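Local coordinates for protein CG4930 (Drosophila melanogaster, PDB 3ISM) that inhibits the nuclease EndoG by forming a protein complex with it, at residues C[25-30]-C[34-39]; C[98-103]-C[137-142]; C[251-256]-C[293-298]. The protein carries 1 engineered substitution. All blocks are in the same frame, centred on the assembly; numbering follows the deposited sequence. Where two conformers were deposited one is given.

Interaction 1 (C[25-30]-C[34-39]); sequences YTIGLV and KDYQKL
The extended arm around I27 and G28 folds back antiparallel over D35, Y36 and L39 on the first turns of helix 32-43, a local contact part polar and part apolar. It is a worked example of a helix gripping the chain that leads into it. The polar element is one hydrogen bond, from G28 N to D35 OD2 at 2.8 Å with an N-H...O angle of 146°. OD2 accepts through its anti lone pair, the one turned away from OD1. The D35 side chain reaches the arm because CG stands anti to its own carbonyl carbon (chi1 -68°), and G28, being a glycine, brings no CB close against that oxygen.

Beside this bond I27 spreads its branches over three helix residues. CG1 meets L39 CD1 at 3.8 Å, CG2 slides past D35 CB, and CD1 lies 4.1 Å from Y36 CB, at the edge of the tyrosine ring. L39 CD1 also reaches back to Y25 CB, 4.2 Å away. The Y36 ring itself leads away from the arm, between helices 52-75 and 81-102, where its OH bonds D98, while the Y25 ring makes a cation-pi contact with R43. The arrangement is that of an N-terminal arm turned back along the first helix of an all-helical domain, here one of the family resembling the Ku C-terminal domain.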
loop_
_atom_site.group_PDB
_atom_site.type_symbol
_atom_site.label_atom_id
_atom_site.label_comp_id
_atom_site.label_asym_id
_atom_site.label_seq_id
_atom_site.Cartn_x
_atom_site.Cartn_y
_atom_site.Cartn_z
ATOM N N TYR C 25 -8.484 -38.342 17.555
ATOM C CA TYR C 25 -9.247 -37.684 16.509
ATOM C C TYR C 25 -10.487 -38.506 16.235
ATOM O O TYR C 25 -10.603 -39.151 15.203
ATOM C CB TYR C 25 -8.413 -37.540 15.238
ATOM C CG TYR C 25 -7.236 -36.611 15.388
ATOM C CD1 TYR C 25 -7.275 -35.319 14.861
ATOM C CD2 TYR C 25 -6.077 -37.023 16.046
ATOM C CE1 TYR C 25 -6.193 -34.466 14.995
ATOM C CE2 TYR C 25 -5.002 -36.177 16.191
ATOM C CZ TYR C 25 -5.064 -34.902 15.661
ATOM O OH TYR C 25 -3.980 -34.066 15.798
ATOM N N THR C 26 -11.407 -38.475 17.188
ATOM C CA THR C 26 -12.602 -39.294 17.149
ATOM C C THR C 26 -13.680 -38.692 16.254
ATOM O O THR C 26 -14.121 -37.565 16.461
ATOM C CB THR C 26 -13.160 -39.462 18.562
ATOM O OG1 THR C 26 -12.129 -39.969 19.412
ATOM C CG2 THR C 26 -14.341 -40.417 18.577
ATOM N N ILE C 27 -14.097 -39.453 15.249
ATOM C CA ILE C 27 -15.256 -39.082 14.465
ATOM C C ILE C 27 -16.315 -40.172 14.635
ATOM O O ILE C 27 -16.157 -41.281 14.130
ATOM C CB ILE C 27 -14.905 -38.854 12.970
ATOM C CG1 ILE C 27 -13.908 -37.692 12.830
ATOM C CG2 ILE C 27 -16.176 -38.586 12.158
ATOM C CD1 ILE C 27 -13.376 -37.465 11.408
ATOM N N GLY C 28 -17.371 -39.860 15.381
ATOM C CA GLY C 28 -18.451 -40.822 15.620
ATOM C C GLY C 28 -19.374 -40.959 14.419
ATOM O O GLY C 28 -19.418 -40.082 13.546
ATOM N N LEU C 29 -20.124 -42.056 14.382
ATOM C CA LEU C 29 -21.068 -42.315 13.300
ATOM C C LEU C 29 -22.421 -41.626 13.514
ATOM O O LEU C 29 -23.312 -41.738 12.661
ATOM C CB LEU C 29 -21.288 -43.826 13.126
ATOM C CG LEU C 29 -20.059 -44.736 13.016
ATOM C CD1 LEU C 29 -20.457 -46.198 13.213
ATOM C CD2 LEU C 29 -19.335 -44.557 11.695
ATOM N N VAL C 30 -22.580 -40.940 14.646
ATOM C CA VAL C 30 -23.845 -40.278 14.994
ATOM C C VAL C 30 -24.008 -38.962 14.214
ATOM O O VAL C 30 -24.981 -38.797 13.481
ATOM C CB VAL C 30 -23.999 -40.072 16.540
ATOM C CG1 VAL C 30 -25.236 -39.252 16.867
ATOM C CG2 VAL C 30 -24.059 -41.418 17.269
ATOM N N LYS C 34 -20.195 -33.085 11.828
ATOM C CA LYS C 34 -19.983 -32.182 12.979
ATOM C C LYS C 34 -18.705 -32.498 13.773
ATOM O O LYS C 34 -17.916 -31.601 14.066
ATOM C CB LYS C 34 -21.218 -32.151 13.888
ATOM C CG LYS C 34 -20.967 -31.662 15.319
ATOM C CD LYS C 34 -22.206 -31.855 16.201
ATOM C CE LYS C 34 -21.856 -31.713 17.679
ATOM N NZ LYS C 34 -23.069 -31.478 18.520
ATOM N N ASP C 35 -18.498 -33.773 14.109
ATOM C CA ASP C 35 -17.242 -34.215 14.744
ATOM C C ASP C 35 -16.020 -33.823 13.905
ATOM O O ASP C 35 -15.014 -33.356 14.443
ATOM C CB ASP C 35 -17.239 -35.732 14.965
ATOM C CG ASP C 35 -18.257 -36.186 16.002
ATOM O OD1 ASP C 35 -18.802 -35.335 16.746
ATOM O OD2 ASP C 35 -18.501 -37.405 16.078
ATOM N N TYR C 36 -16.134 -34.004 12.589
ATOM C CA TYR C 36 -15.071 -33.676 11.649
ATOM C C TYR C 36 -14.779 -32.170 11.645
ATOM O O TYR C 36 -13.630 -31.766 11.770
ATOM C CB TYR C 36 -15.395 -34.161 10.216
ATOM C CG TYR C 36 -14.418 -33.607 9.191
ATOM C CD1 TYR C 36 -13.176 -34.192 9.008
ATOM C CD2 TYR C 36 -14.730 -32.468 8.437
ATOM C CE1 TYR C 36 -12.261 -33.675 8.083
ATOM C CE2 TYR C 36 -13.826 -31.946 7.516
ATOM C CZ TYR C 36 -12.592 -32.558 7.348
ATOM O OH TYR C 36 -11.679 -32.043 6.459
ATOM N N GLN C 37 -15.831 -31.365 11.528
ATOM C CA GLN C 37 -15.734 -29.909 11.534
ATOM C C GLN C 37 -15.138 -29.351 12.832
ATOM O O GLN C 37 -14.464 -28.322 12.804
ATOM C CB GLN C 37 -17.105 -29.269 11.251
ATOM C CG GLN C 37 -17.550 -29.359 9.777
ATOM C CD GLN C 37 -18.952 -28.799 9.513
ATOM O OE1 GLN C 37 -19.877 -29.009 10.293
ATOM N NE2 GLN C 37 -19.110 -28.095 8.392
ATOM N N LYS C 38 -15.382 -30.024 13.959
ATOM C CA LYS C 38 -14.888 -29.527 15.250
ATOM C C LYS C 38 -13.387 -29.720 15.346
ATOM O O LYS C 38 -12.682 -28.853 15.858
ATOM C CB LYS C 38 -15.596 -30.203 16.432
ATOM C CG LYS C 38 -15.331 -29.536 17.787
ATOM C CD LYS C 38 -15.853 -30.387 18.956
ATOM C CE LYS C 38 -15.283 -29.911 20.287
ATOM N NZ LYS C 38 -15.751 -30.757 21.426
ATOM N N LEU C 39 -12.909 -30.850 14.831
ATOM C CA LEU C 39 -11.482 -31.138 14.783
ATOM C C LEU C 39 -10.714 -30.147 13.890
ATOM O O LEU C 39 -9.678 -29.635 14.287
ATOM C CB LEU C 39 -11.245 -32.575 14.312
ATOM C CG LEU C 39 -11.765 -33.705 15.210
ATOM C CD1 LEU C 39 -11.725 -35.018 14.445
ATOM C CD2 LEU C 39 -10.982 -33.776 16.531
#

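Interaction 2 (C[98-103]-C[137-142]); sequences DACFYD and GPCWSR
C139 and C100 meet sulfur to sulfur where the irregular chain after helix 124-132 crosses the last turn of helix 81-102, a buried loop-on-helix contact within the all-helical Ku C-terminal-like domain. C139 gives up the larger area. Its CB aims at the helix, and SG, set anti to the carbonyl carbon (chi1 -47°), lies 4.1 Å from C100 CA and more loosely against the backbone of A99, whose carbonyl carbon C is 4.5 Å from C139 SG. C100 answers with its own sulfur, which comes within 3.9 Å of C139 CB. The contact illustrates how two thiols can pack as apolar groups without joining in a disulfide.

The backbones of both cysteines are fixed by side chains from elsewhere in the chain: C139 N donates to N108 OD1, and C100 O is bonded to S144 OG. On the helix side A99 also touches Y107, while P104 packs on C139, so helix 104-120 shares in the burial. The same turn of helix 81-102 faces the inhibited enzyme: D98 forms a salt bridge with R93 of the EndoG chain, and F101 has a cation-pi contact with R99 of that chain. Between the cysteines themselves the closest approach is C100 SG to C139 SG, 3.6 Å, well beyond bonding length.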
loop_
_atom_site.group_PDB
_atom_site.type_symbol
_atom_site.label_atom_id
_atom_site.label_comp_id
_atom_site.label_asym_id
_atom_site.label_seq_id
_atom_site.Cartn_x
_atom_site.Cartn_y
_atom_site.Cartn_z
ATOM N N ASP C 98 -11.744 -29.393 2.276
ATOM C CA ASP C 98 -10.527 -29.102 3.033
ATOM C C ASP C 98 -9.282 -29.659 2.364
ATOM O O ASP C 98 -8.244 -28.987 2.320
ATOM C CB ASP C 98 -10.645 -29.641 4.461
ATOM C CG ASP C 98 -11.624 -28.847 5.287
ATOM O OD1 ASP C 98 -11.745 -27.635 5.042
ATOM O OD2 ASP C 98 -12.286 -29.418 6.166
ATOM N N ALA C 99 -9.374 -30.892 1.861
ATOM C CA ALA C 99 -8.233 -31.517 1.193
ATOM C C ALA C 99 -7.704 -30.696 0.008
ATOM O O ALA C 99 -6.490 -30.659 -0.222
ATOM C CB ALA C 99 -8.569 -32.919 0.748
ATOM N N CYS C 100 -8.609 -30.051 -0.738
ATOM C CA CYS C 100 -8.236 -29.189 -1.865
ATOM C C CYS C 100 -7.311 -28.047 -1.446
ATOM O O CYS C 100 -6.556 -27.527 -2.270
ATOM C CB CYS C 100 -9.474 -28.548 -2.505
ATOM S SG CYS C 100 -10.573 -29.638 -3.426
ATOM N N PHE C 101 -7.427 -27.614 -0.194
ATOM C CA PHE C 101 -6.636 -26.510 0.331
ATOM C C PHE C 101 -5.398 -27.022 1.079
ATOM O O PHE C 101 -4.285 -26.530 0.864
ATOM C CB PHE C 101 -7.498 -25.630 1.254
ATOM C CG PHE C 101 -6.761 -24.441 1.833
ATOM C CD1 PHE C 101 -6.634 -23.259 1.107
ATOM C CD2 PHE C 101 -6.196 -24.501 3.102
ATOM C CE1 PHE C 101 -5.961 -22.163 1.637
ATOM C CE2 PHE C 101 -5.512 -23.399 3.640
ATOM C CZ PHE C 101 -5.395 -22.235 2.906
ATOM N N TYR C 102 -5.602 -28.001 1.965
ATOM C CA TYR C 102 -4.514 -28.503 2.825
ATOM C C TYR C 102 -3.648 -29.634 2.233
ATOM O O TYR C 102 -2.439 -29.617 2.421
ATOM C CB TYR C 102 -5.040 -28.977 4.183
ATOM C CG TYR C 102 -5.736 -27.931 5.007
ATOM C CD1 TYR C 102 -7.119 -27.946 5.140
ATOM C CD2 TYR C 102 -5.018 -26.936 5.660
ATOM C CE1 TYR C 102 -7.781 -27.003 5.886
ATOM C CE2 TYR C 102 -5.667 -25.972 6.408
ATOM C CZ TYR C 102 -7.050 -26.019 6.522
ATOM O OH TYR C 102 -7.707 -25.086 7.271
ATOM N N ASP C 103 -4.258 -30.616 1.554
ATOM C CA ASP C 103 -3.549 -31.880 1.238
ATOM C C ASP C 103 -4.262 -32.740 0.187
ATOM O O ASP C 103 -4.875 -33.767 0.526
ATOM C CB ASP C 103 -3.410 -32.691 2.532
ATOM C CG ASP C 103 -2.161 -33.577 2.567
ATOM O OD1 ASP C 103 -1.425 -33.704 1.557
ATOM O OD2 ASP C 103 -1.930 -34.169 3.641
ATOM N N GLY C 137 -14.251 -36.659 -7.180
ATOM C CA GLY C 137 -13.025 -37.367 -7.515
ATOM C C GLY C 137 -11.815 -36.502 -7.202
ATOM O O GLY C 137 -11.909 -35.588 -6.394
ATOM N N PRO C 138 -10.668 -36.790 -7.839
ATOM C CA PRO C 138 -9.442 -36.067 -7.518
ATOM C C PRO C 138 -9.571 -34.540 -7.586
ATOM O O PRO C 138 -10.285 -33.991 -8.443
ATOM C CB PRO C 138 -8.451 -36.574 -8.574
ATOM C CG PRO C 138 -8.938 -37.951 -8.899
ATOM C CD PRO C 138 -10.444 -37.807 -8.887
ATOM N N CYS C 139 -8.896 -33.876 -6.658
ATOM C CA CYS C 139 -8.755 -32.443 -6.682
ATOM C C CYS C 139 -7.907 -32.078 -7.902
ATOM O O CYS C 139 -6.991 -32.828 -8.266
ATOM C CB CYS C 139 -8.061 -31.959 -5.400
ATOM S SG CYS C 139 -8.758 -32.681 -3.852
ATOM N N TRP C 140 -8.231 -30.945 -8.520
ATOM C CA TRP C 140 -7.516 -30.442 -9.701
ATOM C C TRP C 140 -7.694 -28.926 -9.860
ATOM O O TRP C 140 -8.170 -28.269 -8.939
ATOM C CB TRP C 140 -7.940 -31.194 -10.978
ATOM C CG TRP C 140 -9.346 -30.993 -11.465
ATOM C CD1 TRP C 140 -10.497 -31.330 -10.814
ATOM C CD2 TRP C 140 -9.748 -30.482 -12.748
ATOM N NE1 TRP C 140 -11.591 -31.040 -11.602
ATOM C CE2 TRP C 140 -11.156 -30.530 -12.798
ATOM C CE3 TRP C 140 -9.050 -29.979 -13.857
ATOM C CZ2 TRP C 140 -11.886 -30.081 -13.910
ATOM C CZ3 TRP C 140 -9.765 -29.534 -14.951
ATOM C CH2 TRP C 140 -11.172 -29.588 -14.973
ATOM N N SER C 141 -7.347 -28.363 -11.019
ATOM C CA SER C 141 -7.380 -26.893 -11.137
ATOM C C SER C 141 -8.775 -26.251 -11.059
ATOM O O SER C 141 -8.896 -25.041 -10.872
ATOM C CB SER C 141 -6.606 -26.392 -12.365
ATOM O OG SER C 141 -7.191 -26.856 -13.560
ATOM N N ARG C 142 -9.821 -27.058 -11.193
ATOM C CA ARG C 142 -11.173 -26.533 -11.074
ATOM C C ARG C 142 -11.449 -26.133 -9.629
ATOM O O ARG C 142 -12.158 -25.158 -9.380
ATOM C CB ARG C 142 -12.192 -27.569 -11.553
ATOM C CG ARG C 142 -13.610 -27.064 -11.790
ATOM C CD ARG C 142 -13.709 -26.025 -12.890
ATOM N NE ARG C 142 -13.147 -26.443 -14.175
ATOM C CZ ARG C 142 -13.843 -27.003 -15.162
ATOM N NH1 ARG C 142 -15.145 -27.246 -15.020
ATOM N NH2 ARG C 142 -13.231 -27.330 -16.295
#

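Interaction 3 (C[251-256]-C[293-298]); sequences AAREII and NSWIFN
R253 and I256, one helical turn apart on helix 238-261, receive W295 of helix 290-305 in a helix-to-helix contact of an all-helical bundle. R253 comes first and makes the larger share of the contact on its own helix. Its aliphatic part lies over one face of the indole: CB is 3.8 Å from W295 CZ2, and CD stands 3.5 Å from the centroid of the five-membered ring, 12° off its normal, a CH-pi contact. Thus the hydrocarbon of an arginine, more than its charge, can do the work at an aromatic face. The chain then bends at chi3 (-64°) and carries the guanidinium off, its plane 54° from that of the ring; CZ is 5.5 Å from the same centroid, at most a weak cation-pi attraction. The polar end has its partner elsewhere, NH1 bonding Y280 OH of helix 267-287.

That helix also lines the junction, with L277 on W295 and L276 on I256. Replacing W295 by an alanine would probably strip R253 CD of its aromatic face and open a gap between the helices, with the arginine chain less restrained. I256, last in the walk, crosses the indole obliquely, CD1 lying 4.2 Å from W295 CH2 of the six-membered ring.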
loop_
_atom_site.group_PDB
_atom_site.type_symbol
_atom_site.label_atom_id
_atom_site.label_comp_id
_atom_site.label_asym_id
_atom_site.label_seq_id
_atom_site.Cartn_x
_atom_site.Cartn_y
_atom_site.Cartn_z
ATOM N N ALA C 251 0.173 41.781 -11.821
ATOM C CA ALA C 251 -0.838 42.324 -12.727
ATOM C C ALA C 251 -2.182 42.525 -12.042
ATOM O O ALA C 251 -2.977 43.363 -12.466
ATOM C CB ALA C 251 -0.999 41.438 -13.952
ATOM N N ALA C 252 -2.443 41.752 -10.994
ATOM C CA ALA C 252 -3.654 41.943 -10.216
ATOM C C ALA C 252 -3.483 43.166 -9.313
ATOM O O ALA C 252 -4.380 44.004 -9.216
ATOM C CB ALA C 252 -3.963 40.701 -9.403
ATOM N N ARG C 253 -2.307 43.277 -8.692
ATOM C CA ARG C 253 -2.002 44.364 -7.759
ATOM C C ARG C 253 -1.999 45.740 -8.423
ATOM O O ARG C 253 -2.378 46.738 -7.793
ATOM C CB ARG C 253 -0.650 44.136 -7.078
ATOM C CG ARG C 253 -0.584 42.897 -6.212
ATOM C CD ARG C 253 0.613 42.935 -5.282
ATOM N NE ARG C 253 1.892 42.931 -5.987
ATOM C CZ ARG C 253 2.619 41.841 -6.222
ATOM N NH1 ARG C 253 2.196 40.650 -5.815
ATOM N NH2 ARG C 253 3.771 41.943 -6.868
ATOM N N GLU C 254 -1.570 45.787 -9.689
ATOM C CA GLU C 254 -1.403 47.060 -10.401
ATOM C C GLU C 254 -2.708 47.668 -10.943
ATOM O O GLU C 254 -2.850 48.894 -10.992
ATOM C CB GLU C 254 -0.346 46.943 -11.506
ATOM C CG GLU C 254 1.103 47.003 -11.000
ATOM C CD GLU C 254 1.633 48.430 -10.787
ATOM O OE1 GLU C 254 0.838 49.399 -10.799
ATOM O OE2 GLU C 254 2.863 48.583 -10.610
ATOM N N ILE C 255 -3.651 46.819 -11.352
ATOM C CA ILE C 255 -4.962 47.309 -11.794
ATOM C C ILE C 255 -5.827 47.757 -10.597
ATOM O O ILE C 255 -6.559 48.749 -10.700
ATOM C CB ILE C 255 -5.703 46.289 -12.723
ATOM C CG1 ILE C 255 -7.086 46.811 -13.137
ATOM C CG2 ILE C 255 -5.812 44.930 -12.069
ATOM C CD1 ILE C 255 -7.886 45.859 -14.021
ATOM N N ILE C 256 -5.723 47.032 -9.475
ATOM C CA ILE C 256 -6.396 47.396 -8.221
ATOM C C ILE C 256 -5.985 48.816 -7.799
ATOM O O ILE C 256 -6.831 49.641 -7.452
ATOM C CB ILE C 256 -6.084 46.376 -7.082
ATOM C CG1 ILE C 256 -6.738 45.018 -7.372
ATOM C CG2 ILE C 256 -6.557 46.898 -5.719
ATOM C CD1 ILE C 256 -6.294 43.884 -6.440
ATOM N N ASN C 293 0.991 39.664 1.920
ATOM C CA ASN C 293 1.019 40.117 3.313
ATOM C C ASN C 293 1.816 41.400 3.544
ATOM O O ASN C 293 1.525 42.161 4.465
ATOM C CB ASN C 293 1.528 38.999 4.226
ATOM C CG ASN C 293 0.514 37.884 4.396
ATOM O OD1 ASN C 293 -0.646 38.023 3.998
ATOM N ND2 ASN C 293 0.947 36.766 4.975
ATOM N N SER C 294 2.812 41.636 2.699
ATOM C CA SER C 294 3.565 42.874 2.747
ATOM C C SER C 294 2.773 44.000 2.082
ATOM O O SER C 294 2.580 45.066 2.674
ATOM C CB SER C 294 4.924 42.692 2.068
ATOM O OG SER C 294 5.427 41.390 2.324
ATOM N N TRP C 295 2.306 43.740 0.860
ATOM C CA TRP C 295 1.662 44.749 0.008
ATOM C C TRP C 295 0.294 45.188 0.516
ATOM O O TRP C 295 -0.074 46.357 0.362
ATOM C CB TRP C 295 1.552 44.223 -1.430
ATOM C CG TRP C 295 0.675 45.019 -2.383
ATOM C CD1 TRP C 295 1.052 46.077 -3.160
ATOM C CD2 TRP C 295 -0.711 44.777 -2.687
ATOM N NE1 TRP C 295 -0.008 46.515 -3.919
ATOM C CE2 TRP C 295 -1.103 45.740 -3.645
ATOM C CE3 TRP C 295 -1.658 43.846 -2.239
ATOM C CZ2 TRP C 295 -2.402 45.799 -4.163
ATOM C CZ3 TRP C 295 -2.949 43.904 -2.755
ATOM C CH2 TRP C 295 -3.306 44.871 -3.709
ATOM N N ILE C 296 -0.461 44.263 1.114
ATOM C CA ILE C 296 -1.825 44.590 1.565
ATOM C C ILE C 296 -1.833 45.727 2.609
ATOM O O ILE C 296 -2.774 46.527 2.664
ATOM C CB ILE C 296 -2.640 43.319 2.005
ATOM C CG1 ILE C 296 -4.148 43.566 1.928
ATOM C CG2 ILE C 296 -2.200 42.786 3.386
ATOM C CD1 ILE C 296 -4.674 43.823 0.546
ATOM N N PHE C 297 -0.753 45.813 3.386
ATOM C CA PHE C 297 -0.523 46.902 4.331
ATOM C C PHE C 297 -0.315 48.236 3.626
ATOM O O PHE C 297 -0.804 49.272 4.095
ATOM C CB PHE C 297 0.697 46.605 5.200
ATOM C CG PHE C 297 0.392 45.792 6.419
ATOM C CD1 PHE C 297 -0.003 46.409 7.601
ATOM C CD2 PHE C 297 0.517 44.407 6.396
ATOM C CE1 PHE C 297 -0.278 45.662 8.737
ATOM C CE2 PHE C 297 0.243 43.643 7.528
ATOM C CZ PHE C 297 -0.156 44.272 8.703
ATOM N N ASN C 298 0.421 48.205 2.512
ATOM C CA ASN C 298 0.619 49.392 1.670
ATOM C C ASN C 298 -0.694 49.888 1.065
ATOM O O ASN C 298 -0.953 51.093 1.040
ATOM C CB ASN C 298 1.629 49.113 0.548
ATOM C CG ASN C 298 3.011 48.739 1.069
ATOM O OD1 ASN C 298 3.607 47.762 0.614
ATOM N ND2 ASN C 298 3.528 49.519 2.014
#

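In the fold
Interactions 1 and 2 are neighbours in one helical region, their centres 21 Å apart, and a single polar pair couples them: Y36 OH of the first lies 2.7 Å from D98 OD2 of the second, a probable hydrogen bond. Since D98 also meets EndoG, a second-shell link runs from helix 32-43 to the inhibitor-enzyme interface. Interaction 3 belongs to the distant end of the elongated chain, its centre 84 Å from that of interaction 1 and 76 Å from that of interaction 2. Neither interaction 1 nor interaction 3 is touched by EndoG, whereas the 98-103 and 137-142 segments both meet it.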